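FBP protein (Leishmania major, PDB 5OFU) catalyses, as a magnesium-dependent class 1 fructose-1,6-bisphosphatase, the hydrolysis of beta-D-fructose 1,6-bisphosphate to fructose 6-phosphate and phosphate. Local coordinates at the interface of chains A and B. Coordinates in Å, arbitrary orientation; residue numbers count along the deposited sequence, not the author numbering. Chains: chain A/B, FBP protein.

The interface of chains A and B. Residues chain A 191-193, 200, 202; chain B 49, 51.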
ATOM      1  N   THR A 191     -11.862 -10.584   4.660  1.00 39.54           N
ATOM      2  CA  THR A 191     -11.045 -10.156   3.517  1.00 37.83           C
ATOM      3  C   THR A 191     -10.150  -8.996   3.941  1.00 37.56           C
ATOM      4  O   THR A 191     -10.617  -8.032   4.525  1.00 38.07           O
ATOM      5  CB  THR A 191     -11.917  -9.718   2.316  1.00 36.80           C
ATOM      6  OG1 THR A 191     -12.924 -10.705   2.059  1.00 34.99           O
ATOM      7  CG2 THR A 191     -11.058  -9.532   1.052  1.00 36.40           C
ATOM      8  N   LEU A 192      -8.861  -9.099   3.640  1.00 38.22           N
ATOM      9  CA  LEU A 192      -7.907  -8.042   3.951  1.00 37.31           C
ATOM     10  C   LEU A 192      -8.195  -6.808   3.100  1.00 39.04           C
ATOM     11  O   LEU A 192      -8.262  -6.893   1.884  1.00 38.11           O
ATOM     12  CB  LEU A 192      -6.467  -8.515   3.704  1.00 35.26           C
ATOM     13  CG  LEU A 192      -5.320  -7.576   4.096  1.00 35.14           C
ATOM     14  CD1 LEU A 192      -5.451  -7.100   5.540  1.00 35.58           C
ATOM     15  CD2 LEU A 192      -3.978  -8.268   3.899  1.00 34.51           C
ATOM     16  N   ASP A 193      -8.388  -5.681   3.771  1.00 41.87           N
ATOM     17  CA  ASP A 193      -8.498  -4.394   3.140  1.00 45.88           C
ATOM     18  C   ASP A 193      -7.079  -3.812   3.144  1.00 47.64           C
ATOM     19  O   ASP A 193      -6.590  -3.420   4.200  1.00 46.91           O
ATOM     20  CB  ASP A 193      -9.466  -3.528   3.931  1.00 50.33           C
ATOM     21  CG  ASP A 193      -9.679  -2.160   3.316  1.00 58.47           C
ATOM     22  OD1 ASP A 193      -8.833  -1.691   2.520  1.00 56.98           O
ATOM     23  OD2 ASP A 193     -10.708  -1.534   3.661  1.00 69.34           O
ATOM     24  N   ILE A 200     -11.615  -7.518   7.260  1.00 39.51           N
ATOM     25  CA  ILE A 200     -13.007  -7.058   7.389  1.00 41.45           C
ATOM     26  C   ILE A 200     -13.905  -8.268   7.187  1.00 41.61           C
ATOM     27  O   ILE A 200     -13.664  -9.066   6.293  1.00 43.01           O
ATOM     28  CB  ILE A 200     -13.346  -5.943   6.355  1.00 43.62           C
ATOM     29  CG1 ILE A 200     -12.925  -4.564   6.870  1.00 46.18           C
ATOM     30  CG2 ILE A 200     -14.843  -5.835   6.087  1.00 43.41           C
ATOM     31  CD1 ILE A 200     -11.469  -4.439   7.235  1.00 48.50           C
ATOM     32  N   THR A 202     -16.453 -10.291   5.725  1.00 44.03           N
ATOM     33  CA  THR A 202     -17.160 -10.318   4.441  1.00 42.83           C
ATOM     34  C   THR A 202     -18.016 -11.554   4.220  1.00 44.45           C
ATOM     35  O   THR A 202     -18.913 -11.516   3.396  1.00 44.82           O
ATOM     36  CB  THR A 202     -16.161 -10.281   3.290  1.00 41.29           C
ATOM     37  OG1 THR A 202     -15.212 -11.340   3.458  1.00 39.67           O
ATOM     38  CG2 THR A 202     -15.439  -8.940   3.264  1.00 42.09           C
TER
ATOM     39  N   ALA B  49     -11.431  -7.230  -3.447  1.00 47.82           N
ATOM     40  CA  ALA B  49     -12.629  -8.045  -3.691  1.00 46.58           C
ATOM     41  C   ALA B  49     -13.878  -7.177  -3.862  1.00 46.71           C
ATOM     42  O   ALA B  49     -14.976  -7.575  -3.493  1.00 42.00           O
ATOM     43  CB  ALA B  49     -12.826  -9.061  -2.570  1.00 43.66           C
ATOM     44  N   MET B  51     -14.834  -4.564  -2.213  1.00 60.17           N
ATOM     45  CA  MET B  51     -15.355  -3.912  -0.996  1.00 58.88           C
ATOM     46  C   MET B  51     -15.355  -2.403  -1.187  1.00 63.32           C
ATOM     47  O   MET B  51     -14.407  -1.845  -1.752  1.00 60.05           O
ATOM     48  CB  MET B  51     -14.484  -4.203   0.225  1.00 56.98           C
ATOM     49  CG  MET B  51     -14.505  -5.634   0.722  1.00 56.10           C
ATOM     50  SD  MET B  51     -13.485  -5.870   2.190  1.00 58.44           S
ATOM     51  CE  MET B  51     -11.827  -5.483   1.622  1.00 59.80           C
TER
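The methyl CE of B:Met51 lies over one face of the peptide group joining A:Leu192 to A:Asp193, offset from its centre, with the carbonyl O of A:Leu192 3.8 Å from CE. This is a contact between subunits of the class 1 fructose-1,6-bisphosphatase homotetramer, here in its T-state, and the two-fold symmetry of the interface gives it a twin with the chains exchanged. The methyl also stands above the oxygen end of the preceding peptide, 4.0 Å from O of A:Thr191. A:Asp193 touches CE through its CA and CB, each 3.8 Å away. B:Met51, with 78 Å² of its surface hidden by chain A, comes from the loop between helices 27-47 and 54-59 and reaches onto the antiparallel strands 188-193 and 198-203 of chain A. Its chain runs extended through chi2 and then bends at chi3 (-63°): CE turns along strand 188-193, while SD lies across both strands and meets A:Thr202 and A:Ile200 on strand 198-203. There the sulfur meets the methyl CG2 of A:Thr202 at 3.8 Å, the two side chains crossing at about a right angle. CG2 of A:Ile200 packs against the same sulfur, 4.1 Å from SD. Between the strands, the hydroxyls OG1 of A:Thr191 and A:Thr202 hydrogen-bond at 2.8 Å, tying the two side chains together. With CG2 opposite its backbone N, A:Thr191 presents this methyl to chain B, where it packs against CB of B:Ala49 at 4.1 Å as well as lying beside CE.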